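Local coordinates for protein Myo-inositol phosphohydrolase (Mitsuokella multacida, PDB 4WU3) that probably removes phosphate groups from inositol hexakisphosphate as a PTP-like phosphatase, and binds inositol-(1,3,4,5)-tetrakisphosphate, at residues Ala580-Lys585 and Gln598-Ile603; Trp142-Arg147 and Ile153-Glu158; Ser135-His140 and Asn179-Pro184; Asn525-Met530 and Ala552-Met557. The protein carries 2 engineered substitutions. All coordinates share one frame; numbering follows the deposited sequence.

Interaction 1. Residues Ala580-Lys585 and Gln598-Ile603; sequences AYEIAK and QKAHMI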
loop_
_atom_site.group_PDB
_atom_site.type_symbol
_atom_site.label_atom_id
_atom_site.label_comp_id
_atom_site.label_asym_id
_atom_site.label_seq_id
_atom_site.Cartn_x
_atom_site.Cartn_y
_atom_site.Cartn_z
ATOM N N ALA A 580 2.692 29.623 21.894
ATOM C CA ALA A 580 1.678 28.601 22.184
ATOM C C ALA A 580 0.629 28.512 21.083
ATOM O O ALA A 580 -0.458 27.980 21.293
ATOM C CB ALA A 580 1.015 28.846 23.539
ATOM N N TYR A 581 0.975 29.009 19.902
ATOM C CA TYR A 581 0.103 28.878 18.744
ATOM C C TYR A 581 -0.189 27.412 18.453
ATOM O O TYR A 581 0.708 26.559 18.491
ATOM C CB TYR A 581 0.736 29.534 17.513
ATOM C CG TYR A 581 -0.041 29.306 16.225
ATOM C CD1 TYR A 581 -1.213 29.999 15.962
ATOM C CD2 TYR A 581 0.401 28.386 15.280
ATOM C CE1 TYR A 581 -1.923 29.780 14.791
ATOM C CE2 TYR A 581 -0.298 28.167 14.110
ATOM C CZ TYR A 581 -1.455 28.865 13.868
ATOM O OH TYR A 581 -2.138 28.636 12.702
ATOM N N GLU A 582 -1.451 27.119 18.169
ATOM C CA GLU A 582 -1.832 25.801 17.687
ATOM C C GLU A 582 -2.725 25.988 16.479
ATOM O O GLU A 582 -3.452 26.980 16.384
ATOM C CB GLU A 582 -2.566 24.989 18.762
ATOM C CG GLU A 582 -1.845 24.924 20.092
ATOM C CD GLU A 582 -2.251 23.721 20.907
ATOM O OE1 GLU A 582 -2.735 23.890 22.040
ATOM O OE2 GLU A 582 -2.081 22.596 20.419
ATOM N N ILE A 583 -2.650 25.038 15.553
ATOM C CA ILE A 583 -3.496 25.060 14.372
ATOM C C ILE A 583 -4.882 24.584 14.756
ATOM O O ILE A 583 -5.051 23.476 15.260
ATOM C CB ILE A 583 -2.942 24.156 13.270
ATOM C CG1 ILE A 583 -1.586 24.684 12.814
ATOM C CG2 ILE A 583 -3.923 24.083 12.107
ATOM C CD1 ILE A 583 -0.919 23.824 11.764
ATOM N N ALA A 584 -5.869 25.440 14.527
ATOM C CA ALA A 584 -7.244 25.154 14.911
ATOM C C ALA A 584 -7.736 23.795 14.385
ATOM O O ALA A 584 -8.040 22.888 15.167
ATOM C CB ALA A 584 -8.149 26.275 14.425
ATOM N N LYS A 585 -7.816 23.653 13.066
ATOM C CA LYS A 585 -8.330 22.413 12.480
ATOM C C LYS A 585 -7.375 21.894 11.434
ATOM O O LYS A 585 -7.510 22.180 10.250
ATOM C CB LYS A 585 -9.732 22.612 11.909
ATOM C CG LYS A 585 -10.785 22.681 13.002
ATOM C CD LYS A 585 -12.192 22.869 12.466
ATOM C CE LYS A 585 -13.186 22.905 13.616
ATOM N NZ LYS A 585 -14.582 23.099 13.146
ATOM N N GLN A 598 3.073 20.569 20.575
ATOM C CA GLN A 598 4.114 20.232 21.518
ATOM C C GLN A 598 4.693 21.522 22.125
ATOM O O GLN A 598 5.013 21.573 23.312
ATOM C CB GLN A 598 5.177 19.402 20.800
ATOM C CG GLN A 598 6.426 19.076 21.590
ATOM C CD GLN A 598 7.249 18.015 20.897
ATOM O OE1 GLN A 598 7.571 18.133 19.713
ATOM N NE2 GLN A 598 7.587 16.956 21.627
ATOM N N LYS A 599 4.806 22.574 21.325
ATOM C CA LYS A 599 5.315 23.832 21.860
ATOM C C LYS A 599 4.330 24.443 22.844
ATOM O O LYS A 599 4.709 24.915 23.911
ATOM C CB LYS A 599 5.606 24.836 20.747
ATOM C CG LYS A 599 6.855 24.544 19.938
ATOM C CD LYS A 599 6.993 25.593 18.850
ATOM C CE LYS A 599 8.225 25.397 18.001
ATOM N NZ LYS A 599 8.153 26.325 16.841
ATOM N N ALA A 600 3.059 24.437 22.474
ATOM C CA ALA A 600 2.043 24.991 23.328
ATOM C C ALA A 600 2.073 24.298 24.681
ATOM O O ALA A 600 1.983 24.935 25.714
ATOM C CB ALA A 600 0.683 24.833 22.677
ATOM N N HIS A 601 2.216 22.983 24.659
ATOM C CA HIS A 601 2.209 22.179 25.869
ATOM C C HIS A 601 3.458 22.443 26.706
ATOM O O HIS A 601 3.365 22.702 27.909
ATOM C CB HIS A 601 2.162 20.706 25.471
ATOM C CG HIS A 601 1.873 19.772 26.601
ATOM N ND1 HIS A 601 2.784 18.846 27.051
ATOM C CD2 HIS A 601 0.763 19.600 27.352
ATOM C CE1 HIS A 601 2.254 18.150 28.040
ATOM N NE2 HIS A 601 1.028 18.590 28.242
ATOM N N MET A 602 4.623 22.384 26.062
ATOM C CA MET A 602 5.889 22.434 26.770
ATOM C C MET A 602 6.227 23.819 27.307
ATOM O O MET A 602 6.935 23.922 28.309
ATOM C CB MET A 602 7.033 21.924 25.882
ATOM C CG MET A 602 6.953 20.439 25.536
ATOM S SD MET A 602 6.919 19.341 26.971
ATOM C CE MET A 602 8.595 19.479 27.564
ATOM N N ILE A 603 5.748 24.882 26.661
ATOM C CA ILE A 603 6.034 26.228 27.159
ATOM C C ILE A 603 5.309 26.468 28.486
ATOM O O ILE A 603 5.833 27.156 29.361
ATOM C CB ILE A 603 5.687 27.335 26.147
ATOM C CG1 ILE A 603 6.232 28.694 26.620
ATOM C CG2 ILE A 603 4.185 27.440 25.949
ATOM C CD1 ILE A 603 7.734 28.743 26.790
#
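With CG turned anti to its own carbonyl carbon (chi1 -51°) and the chain extended beyond it, E582 lays its side chain against the methyl of A600. The flank of the glutamate does the touching as well as its carboxylate: CG, CD and OE1 of E582 each come to 3.6 Å from A600 CB. No bond to the 598-603 backbone is involved. The other carboxylate oxygen, OE2, is hydrogen-bonded to ND1 of H597, three residues before A600 on the same helix, and this bond probably holds the carboxylate against the A600 methyl. A580 brings the loop closest, with its CA only 3.8 Å from that of A600, an approach that two small side chains permit. The fold here is a loop leaving helix 564-573 and running along the first half of helix 593-613, the helix that also carries the ligand-pocket residue Y596; the E582 side chain lies about 11 Å from the bound inositol phosphate. A580 O sits 3.6 Å from A600 CB, while the two CB atoms of A580 and A600 are 4.1 Å apart. One turn on, I603 offers its CG2 branch at 4.2 Å to A580 CB, and L568 of helix 564-573 packs on both A580 and I603.

Interaction 2. Residues Trp142-Arg147 and Ile153-Glu158; sequences WGNDGR and IPLEKE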
loop_
_atom_site.group_PDB
_atom_site.type_symbol
_atom_site.label_atom_id
_atom_site.label_comp_id
_atom_site.label_asym_id
_atom_site.label_seq_id
_atom_site.Cartn_x
_atom_site.Cartn_y
_atom_site.Cartn_z
ATOM N N TRP A 142 -5.777 4.023 13.271
ATOM C CA TRP A 142 -4.669 4.889 12.892
ATOM C C TRP A 142 -4.681 6.212 13.660
ATOM O O TRP A 142 -4.412 7.289 13.103
ATOM C CB TRP A 142 -4.679 5.131 11.381
ATOM C CG TRP A 142 -4.182 3.937 10.566
ATOM C CD1 TRP A 142 -3.357 2.942 10.993
ATOM C CD2 TRP A 142 -4.469 3.658 9.194
ATOM N NE1 TRP A 142 -3.109 2.058 9.974
ATOM C CE2 TRP A 142 -3.781 2.473 8.857
ATOM C CE3 TRP A 142 -5.260 4.285 8.219
ATOM C CZ2 TRP A 142 -3.863 1.901 7.591
ATOM C CZ3 TRP A 142 -5.327 3.726 6.960
ATOM C CH2 TRP A 142 -4.633 2.553 6.650
ATOM N N GLY A 143 -4.956 6.117 14.959
ATOM C CA GLY A 143 -5.068 7.302 15.810
ATOM C C GLY A 143 -3.832 8.182 15.776
ATOM O O GLY A 143 -3.924 9.390 15.973
ATOM N N ASN A 144 -2.672 7.570 15.546
ATOM C CA ASN A 144 -1.407 8.294 15.497
ATOM C C ASN A 144 -0.781 8.218 14.108
ATOM O O ASN A 144 0.447 8.217 13.944
ATOM C CB ASN A 144 -0.452 7.774 16.573
ATOM C CG ASN A 144 -0.796 8.308 17.952
ATOM O OD1 ASN A 144 -1.295 9.423 18.075
ATOM N ND2 ASN A 144 -0.528 7.521 18.995
ATOM N N ASP A 145 -1.656 8.176 13.109
ATOM C CA ASP A 145 -1.253 8.078 11.716
ATOM C C ASP A 145 -0.129 9.050 11.356
ATOM O O ASP A 145 -0.282 10.262 11.466
ATOM C CB ASP A 145 -2.466 8.358 10.840
ATOM C CG ASP A 145 -2.218 8.060 9.392
ATOM O OD1 ASP A 145 -1.209 7.392 9.067
ATOM O OD2 ASP A 145 -3.042 8.502 8.565
ATOM N N GLY A 146 0.998 8.511 10.920
ATOM C CA GLY A 146 2.097 9.322 10.400
ATOM C C GLY A 146 3.082 9.834 11.436
ATOM O O GLY A 146 4.150 10.321 11.089
ATOM N N ARG A 147 2.743 9.699 12.711
ATOM C CA ARG A 147 3.570 10.239 13.766
ATOM C C ARG A 147 4.802 9.399 14.085
ATOM O O ARG A 147 4.779 8.170 14.029
ATOM C CB ARG A 147 2.736 10.406 15.022
ATOM C CG ARG A 147 1.766 11.553 14.930
ATOM C CD ARG A 147 0.761 11.546 16.068
ATOM N NE ARG A 147 -0.061 12.740 15.985
ATOM C CZ ARG A 147 -1.318 12.819 16.400
ATOM N NH1 ARG A 147 -1.926 11.768 16.933
ATOM N NH2 ARG A 147 -1.973 13.955 16.268
ATOM N N ILE A 153 5.027 9.162 22.093
ATOM C CA ILE A 153 5.232 8.846 23.512
ATOM C C ILE A 153 4.743 9.969 24.442
ATOM O O ILE A 153 3.941 9.720 25.353
ATOM C CB ILE A 153 6.706 8.503 23.813
ATOM C CG1 ILE A 153 7.142 7.254 23.027
ATOM C CG2 ILE A 153 6.928 8.282 25.308
ATOM C CD1 ILE A 153 6.244 6.054 23.216
ATOM N N PRO A 154 5.222 11.208 24.233
ATOM C CA PRO A 154 4.725 12.306 25.083
ATOM C C PRO A 154 3.248 12.652 24.853
ATOM O O PRO A 154 2.576 13.092 25.770
ATOM C CB PRO A 154 5.628 13.496 24.709
ATOM C CG PRO A 154 6.278 13.123 23.412
ATOM C CD PRO A 154 6.362 11.624 23.394
ATOM N N LEU A 155 2.747 12.457 23.641
ATOM C CA LEU A 155 1.339 12.683 23.360
ATOM C C LEU A 155 0.455 11.724 24.165
ATOM O O LEU A 155 -0.531 12.136 24.799
ATOM C CB LEU A 155 1.056 12.545 21.861
ATOM C CG LEU A 155 -0.416 12.733 21.480
ATOM C CD1 LEU A 155 -0.947 14.077 21.981
ATOM C CD2 LEU A 155 -0.605 12.610 19.975
ATOM N N GLU A 156 0.822 10.448 24.134
ATOM C CA GLU A 156 0.152 9.398 24.918
ATOM C C GLU A 156 0.140 9.698 26.429
ATOM O O GLU A 156 -0.876 9.512 27.086
ATOM C CB GLU A 156 0.855 8.060 24.647
ATOM C CG GLU A 156 0.336 6.839 25.391
ATOM C CD GLU A 156 1.053 5.559 24.944
ATOM O OE1 GLU A 156 2.236 5.335 25.320
ATOM O OE2 GLU A 156 0.430 4.770 24.193
ATOM N N LYS A 157 1.264 10.145 26.982
ATOM C CA LYS A 157 1.311 10.511 28.395
ATOM C C LYS A 157 0.330 11.647 28.706
ATOM O O LYS A 157 -0.383 11.610 29.728
ATOM C CB LYS A 157 2.735 10.890 28.816
ATOM C CG LYS A 157 3.655 9.676 28.905
ATOM C CD LYS A 157 5.130 10.021 29.081
ATOM C CE LYS A 157 5.978 8.750 29.044
ATOM N NZ LYS A 157 7.440 9.035 29.103
ATOM N N GLU A 158 0.287 12.634 27.812
ATOM C CA GLU A 158 -0.625 13.771 27.940
ATOM C C GLU A 158 -2.090 13.349 27.870
ATOM O O GLU A 158 -2.920 13.793 28.668
ATOM C CB GLU A 158 -0.349 14.799 26.832
ATOM C CG GLU A 158 -1.396 15.895 26.747
ATOM C CD GLU A 158 -1.149 16.855 25.608
ATOM O OE1 GLU A 158 -0.563 16.434 24.593
ATOM O OE2 GLU A 158 -1.531 18.036 25.739
#
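The apolar part of the contact is carried by one methyl: CD2 of L155 lies over a face of the R147 guanidinium group, 3.4 Å above its plane and displaced toward the NH1 rim. L155 has CG anti to the backbone N (chi1 179°), which carries CD2 out to the guanidinium. The side chains cross at about a right angle, and the CD2 branch of L155 does the touching. CD2 of L155 also reaches OD1 of N144 at 3.8 Å, as these side chains slide past each other.

The hydrogen bonding runs within 142-147. NH1 of R147 donates to OD1 of N144 at 2.7 Å, with a bent N-H...O angle of 143°; the donor lies in the carbonyl plane of the amide, and OD1 is nearly in the guanidinium plane. The amide is fixed from its other end by ND2, which is bonded to S125 OG and G123 O. Two overlapping turns fold the loop ahead of helix 149-161, type I from W142 to D145 and type II from N144 to R147, and bring the two partners together; G146 takes the positive phi (87°) of the second turn.

The charged link is between NE of R147 and D594 OD2, which ties this loop to helix 593-613. A methionine in place of R147 would probably leave D594 without its charged mate and the N144 OD1 without this donor. At the start of the segment, W142 meets the ligand-pocket residue H214 and packs edge-to-face on Y292 of the second subunit, where D145 also bonds to N291 of that subunit.

Interaction 3. Residues Ser135-His140 and Asn179-Pro184; sequences SWFANH and NVILSP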
loop_
_atom_site.group_PDB
_atom_site.type_symbol
_atom_site.label_atom_id
_atom_site.label_comp_id
_atom_site.label_asym_id
_atom_site.label_seq_id
_atom_site.Cartn_x
_atom_site.Cartn_y
_atom_site.Cartn_z
ATOM N N SER A 135 -7.616 2.574 24.887
ATOM C CA SER A 135 -6.798 3.185 23.846
ATOM C C SER A 135 -7.602 4.218 23.092
ATOM O O SER A 135 -8.815 4.220 23.152
ATOM C CB SER A 135 -6.272 2.125 22.864
ATOM O OG SER A 135 -7.322 1.595 22.071
ATOM N N TRP A 136 -6.904 5.093 22.383
ATOM C CA TRP A 136 -7.539 6.095 21.561
ATOM C C TRP A 136 -7.645 5.586 20.130
ATOM O O TRP A 136 -6.640 5.394 19.431
ATOM C CB TRP A 136 -6.777 7.426 21.650
ATOM C CG TRP A 136 -7.083 8.139 22.910
ATOM C CD1 TRP A 136 -8.014 9.122 23.092
ATOM C CD2 TRP A 136 -6.495 7.902 24.191
ATOM N NE1 TRP A 136 -8.027 9.521 24.406
ATOM C CE2 TRP A 136 -7.106 8.782 25.100
ATOM C CE3 TRP A 136 -5.505 7.032 24.656
ATOM C CZ2 TRP A 136 -6.757 8.824 26.441
ATOM C CZ3 TRP A 136 -5.166 7.070 25.986
ATOM C CH2 TRP A 136 -5.788 7.964 26.866
ATOM N N PHE A 137 -8.884 5.360 19.709
ATOM C CA PHE A 137 -9.147 4.737 18.425
ATOM C C PHE A 137 -9.678 5.715 17.376
ATOM O O PHE A 137 -10.638 6.442 17.611
ATOM C CB PHE A 137 -10.145 3.594 18.614
ATOM C CG PHE A 137 -10.490 2.880 17.345
ATOM C CD1 PHE A 137 -9.747 1.812 16.912
ATOM C CD2 PHE A 137 -11.563 3.286 16.588
ATOM C CE1 PHE A 137 -10.072 1.157 15.736
ATOM C CE2 PHE A 137 -11.891 2.638 15.419
ATOM C CZ PHE A 137 -11.144 1.577 14.986
ATOM N N ALA A 138 -9.028 5.721 16.220
ATOM C CA ALA A 138 -9.559 6.347 15.013
ATOM C C ALA A 138 -9.798 5.254 13.962
ATOM O O ALA A 138 -9.355 4.114 14.134
ATOM C CB ALA A 138 -8.578 7.384 14.479
ATOM N N ASN A 139 -10.474 5.599 12.869
ATOM C CA ASN A 139 -10.742 4.626 11.808
ATOM C C ASN A 139 -9.484 3.879 11.394
ATOM O O ASN A 139 -8.417 4.473 11.292
ATOM C CB ASN A 139 -11.357 5.302 10.581
ATOM C CG ASN A 139 -12.776 5.779 10.826
ATOM O OD1 ASN A 139 -13.528 5.186 11.613
ATOM N ND2 ASN A 139 -13.152 6.868 10.155
ATOM N N HIS A 140 -9.628 2.577 11.148
ATOM C CA HIS A 140 -8.507 1.693 10.813
ATOM C C HIS A 140 -7.455 1.618 11.909
ATOM O O HIS A 140 -6.347 1.171 11.641
ATOM C CB HIS A 140 -7.787 2.143 9.541
ATOM C CG HIS A 140 -8.643 2.158 8.318
ATOM N ND1 HIS A 140 -9.017 1.008 7.660
ATOM C CD2 HIS A 140 -9.152 3.188 7.600
ATOM C CE1 HIS A 140 -9.748 1.326 6.606
ATOM N NE2 HIS A 140 -9.850 2.642 6.550
ATOM N N ASN A 179 -13.981 -4.291 14.238
ATOM C CA ASN A 179 -13.175 -3.133 14.635
ATOM C C ASN A 179 -13.971 -1.832 14.531
ATOM O O ASN A 179 -13.582 -0.898 13.822
ATOM C CB ASN A 179 -11.880 -3.040 13.814
ATOM C CG ASN A 179 -10.867 -4.113 14.186
ATOM O OD1 ASN A 179 -10.099 -4.565 13.340
ATOM N ND2 ASN A 179 -10.860 -4.527 15.447
ATOM N N VAL A 180 -15.094 -1.789 15.250
ATOM C CA VAL A 180 -15.910 -0.586 15.342
ATOM C C VAL A 180 -16.324 -0.250 16.790
ATOM O O VAL A 180 -16.456 -1.120 17.662
ATOM C CB VAL A 180 -17.176 -0.668 14.457
ATOM C CG1 VAL A 180 -16.808 -0.878 12.988
ATOM C CG2 VAL A 180 -18.109 -1.759 14.958
ATOM N N ILE A 181 -16.524 1.043 17.009
ATOM C CA ILE A 181 -16.887 1.605 18.302
ATOM C C ILE A 181 -18.314 1.226 18.707
ATOM O O ILE A 181 -19.254 1.382 17.915
ATOM C CB ILE A 181 -16.775 3.142 18.240
ATOM C CG1 ILE A 181 -15.304 3.567 18.184
ATOM C CG2 ILE A 181 -17.474 3.784 19.427
ATOM C CD1 ILE A 181 -14.537 3.263 19.454
ATOM N N LEU A 182 -18.470 0.741 19.939
ATOM C CA LEU A 182 -19.782 0.379 20.465
ATOM C C LEU A 182 -20.182 1.304 21.616
ATOM O O LEU A 182 -19.334 1.979 22.200
ATOM C CB LEU A 182 -19.777 -1.074 20.952
ATOM C CG LEU A 182 -19.340 -2.158 19.962
ATOM C CD1 LEU A 182 -19.344 -3.499 20.657
ATOM C CD2 LEU A 182 -20.249 -2.208 18.746
ATOM N N SER A 183 -21.472 1.321 21.947
ATOM C CA SER A 183 -21.994 2.228 22.977
ATOM C C SER A 183 -21.259 2.083 24.310
ATOM O O SER A 183 -20.871 0.986 24.711
ATOM C CB SER A 183 -23.505 2.049 23.164
ATOM O OG SER A 183 -23.820 0.760 23.648
ATOM N N PRO A 184 -21.065 3.207 25.000
ATOM C CA PRO A 184 -20.143 3.283 26.124
ATOM C C PRO A 184 -20.674 2.715 27.435
ATOM O O PRO A 184 -21.877 2.566 27.607
ATOM C CB PRO A 184 -19.897 4.789 26.263
ATOM C CG PRO A 184 -21.136 5.423 25.742
ATOM C CD PRO A 184 -21.634 4.518 24.650
HETATM O O HOH W 1 -11.751 0.356 11.717
#
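F137 and I181, on strands of two different sheets, are the nearest residues, CA to CA 8.4 Å, and no backbone hydrogen bond joins the two segments. The F137 side chain bridges them. Its CG stands anti to the backbone N (chi1 180°), which sends the ring out from strand 132-137 to the start of strand 180-188. CG1 and CD1 of I181 both meet the ring at the single ortho carbon CD2 of F137, each at 4.1 Å, and the far end of the ring, CZ of F137, comes to 3.7 Å from the carbonyl oxygen of N179. Both partners approach obliquely, and the I181 and F137 side chains slide past each other in opposite directions.

The polar link is a water: it accepts from H140 N and donates to N179 O, each at 3.1 Å, and sits at the ring edge of F137 in its plane. N179 and V180 form a G1 beta bulge opposite D175, N179 taking a positive phi of 50° where the hairpin 168-175/180-188 turns back. The N179 side chain lies about 5 Å from a bound inositol-(1,3,4,5)-tetrakisphosphate.

F174 of strand 168-175 adds an edge-to-face ring to F137, and K51 of strand 49-54 packs on both F137 and I181. W136, the residue before F137, rests on Q159 and L160 of helix 149-161, so strand 132-137 lies between that helix and the hairpin.

Interaction 4. Residues Asn525-Met530 and Ala552-Met557; sequences NFTRTM and AMYDMM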
loop_
_atom_site.group_PDB
_atom_site.type_symbol
_atom_site.label_atom_id
_atom_site.label_comp_id
_atom_site.label_asym_id
_atom_site.label_seq_id
_atom_site.Cartn_x
_atom_site.Cartn_y
_atom_site.Cartn_z
ATOM N N ASN A 525 22.303 26.745 32.021
ATOM C CA ASN A 525 23.679 26.747 32.455
ATOM C C ASN A 525 24.387 28.017 31.987
ATOM O O ASN A 525 25.064 28.671 32.770
ATOM C CB ASN A 525 24.389 25.489 31.962
ATOM C CG ASN A 525 23.878 24.240 32.652
ATOM O OD1 ASN A 525 23.208 24.313 33.687
ATOM N ND2 ASN A 525 24.194 23.086 32.087
ATOM N N PHE A 526 24.209 28.392 30.726
ATOM C CA PHE A 526 24.808 29.629 30.236
ATOM C C PHE A 526 24.396 30.801 31.111
ATOM O O PHE A 526 25.237 31.611 31.480
ATOM C CB PHE A 526 24.422 29.902 28.778
ATOM C CG PHE A 526 24.909 31.227 28.258
ATOM C CD1 PHE A 526 26.147 31.346 27.703
ATOM C CD2 PHE A 526 24.123 32.344 28.320
ATOM C CE1 PHE A 526 26.599 32.561 27.222
ATOM C CE2 PHE A 526 24.572 33.560 27.845
ATOM C CZ PHE A 526 25.816 33.670 27.297
ATOM N N THR A 527 23.110 30.899 31.454
ATOM C CA THR A 527 22.637 32.056 32.211
ATOM C C THR A 527 23.213 32.099 33.615
ATOM O O THR A 527 23.324 33.165 34.199
ATOM C CB THR A 527 21.094 32.125 32.352
ATOM O OG1 THR A 527 20.616 30.976 33.066
ATOM C CG2 THR A 527 20.422 32.221 30.998
ATOM N N ARG A 528 23.562 30.949 34.173
ATOM C CA ARG A 528 24.085 30.920 35.535
ATOM C C ARG A 528 25.466 31.560 35.671
ATOM O O ARG A 528 25.802 32.077 36.727
ATOM C CB ARG A 528 24.217 29.494 36.005
ATOM C CG ARG A 528 22.956 28.676 36.032
ATOM C CD ARG A 528 23.483 27.330 36.444
ATOM N NE ARG A 528 22.634 26.181 36.264
ATOM C CZ ARG A 528 21.627 25.901 37.064
ATOM N NH1 ARG A 528 21.317 26.723 38.067
ATOM N NH2 ARG A 528 20.931 24.817 36.837
ATOM N N THR A 529 26.270 31.498 34.614
ATOM C CA THR A 529 27.664 31.942 34.679
ATOM C C THR A 529 27.904 33.231 33.898
ATOM O O THR A 529 29.001 33.782 33.940
ATOM C CB THR A 529 28.603 30.887 34.084
ATOM O OG1 THR A 529 28.399 30.806 32.677
ATOM C CG2 THR A 529 28.302 29.566 34.592
ATOM N N MET A 530 26.904 33.703 33.159
ATOM C CA MET A 530 27.120 34.862 32.316
ATOM C C MET A 530 27.325 36.094 33.189
ATOM O O MET A 530 26.827 36.163 34.312
ATOM C CB MET A 530 25.965 35.065 31.331
ATOM C CG MET A 530 24.694 35.646 31.928
ATOM S SD MET A 530 23.347 35.600 30.722
ATOM C CE MET A 530 22.105 36.501 31.620
ATOM N N ALA A 552 11.112 33.983 25.376
ATOM C CA ALA A 552 10.037 33.782 26.334
ATOM C C ALA A 552 10.518 33.009 27.564
ATOM O O ALA A 552 10.081 33.277 28.682
ATOM C CB ALA A 552 8.875 33.054 25.670
ATOM N N MET A 553 11.411 32.045 27.361
ATOM C CA MET A 553 11.942 31.270 28.482
ATOM C C MET A 553 12.835 32.118 29.386
ATOM O O MET A 553 12.784 32.006 30.611
ATOM C CB MET A 553 12.722 30.059 27.975
ATOM C CG MET A 553 11.838 28.898 27.567
ATOM S SD MET A 553 12.802 27.450 27.137
ATOM C CE MET A 553 13.049 27.665 25.377
ATOM N N TYR A 554 13.668 32.952 28.776
ATOM C CA TYR A 554 14.523 33.851 29.528
ATOM C C TYR A 554 13.690 34.917 30.253
ATOM O O TYR A 554 13.915 35.187 31.430
ATOM C CB TYR A 554 15.538 34.501 28.587
ATOM C CG TYR A 554 16.579 35.348 29.272
ATOM C CD1 TYR A 554 17.316 34.850 30.335
ATOM C CD2 TYR A 554 16.849 36.633 28.838
ATOM C CE1 TYR A 554 18.278 35.618 30.959
ATOM C CE2 TYR A 554 17.815 37.404 29.455
ATOM C CZ TYR A 554 18.526 36.892 30.514
ATOM O OH TYR A 554 19.486 37.669 31.132
ATOM N N ASP A 555 12.731 35.520 29.552
ATOM C CA ASP A 555 11.820 36.474 30.163
ATOM C C ASP A 555 11.213 35.875 31.439
ATOM O O ASP A 555 11.277 36.488 32.509
ATOM C CB ASP A 555 10.727 36.865 29.168
ATOM C CG ASP A 555 9.982 38.153 29.557
ATOM O OD1 ASP A 555 10.217 38.708 30.659
ATOM O OD2 ASP A 555 9.139 38.610 28.746
ATOM N N MET A 556 10.647 34.673 31.324
ATOM C CA MET A 556 10.006 34.002 32.456
ATOM C C MET A 556 10.981 33.829 33.595
ATOM O O MET A 556 10.647 34.079 34.759
ATOM C CB MET A 556 9.532 32.597 32.083
ATOM C CG MET A 556 8.240 32.530 31.313
ATOM S SD MET A 556 7.894 30.827 30.832
ATOM C CE MET A 556 7.270 31.118 29.187
ATOM N N MET A 557 12.169 33.340 33.264
ATOM C CA MET A 557 13.175 33.056 34.275
ATOM C C MET A 557 13.449 34.303 35.110
ATOM O O MET A 557 13.599 34.217 36.320
ATOM C CB MET A 557 14.476 32.552 33.631
ATOM C CG MET A 557 14.410 31.118 33.105
ATOM S SD MET A 557 15.813 30.656 32.062
ATOM C CE MET A 557 17.110 30.477 33.286
#
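Y554 points its ring across to the other helix, CG anti to the backbone N (chi1 -174°), and the methyls of T527 and M530 both lie obliquely on the same side of the ring plane. The T527 and Y554 side chains slide past each other in opposite directions, and CG2 of T527 meets the ring 4.0 Å from Y554 CE1. M530 comes from the direction opposite to Y554, its chain extended beyond CG, and sets CE 3.8 Å from Y554 CZ; the still closer approach of this methyl to the phenol oxygen is too short for an ordinary contact and is doubtful. Beside the ring a second pair meets tip to tip, with T527 OG1 3.5 Å from CE of M557. A bend at chi3 (74°) of M557 turns this methyl toward the threonine. The hydroxyl itself is satisfied within its own helix, bonded to I524 O, so M557 is merely a neighbour in van der Waals contact. Cutting Y554 back to an alanine would probably open a gap between the helices and leave the T527 and M530 methyls without the ring they pack against. The contact joins the end of helix 517-529 to helix 545-558. Strand 535-539, whose L536 packs on F526, M530 and Y554, connects them through the P-loop S540-R546 of the ligand pocket, while M557 rests on F618 and M556 packs on helices 564-573 and 593-613.

Interactions 3 and 2 come first along the chain, with 142-147 and 153-158 lying between the two segments of interaction 3; interactions 4 and 1 follow, hundreds of residues later. Interactions 3 and 4 are farthest apart, with centres about 46 Å apart, on opposite sides of the chain's centre and in the two different phosphatase-like parts of the chain. Interactions 2 and 1 lie between them in a chain of touching contacts. Interactions 2 and 3 touch through G143 and A138 (centres about 16 Å apart), interactions 1 and 2 through H601 and E158 (about 15 Å), and interactions 1 and 4 through I603 and M556 (about 22 Å). Helix 593-613 thus faces both helix 149-161 and helix 545-558, linking the two parts.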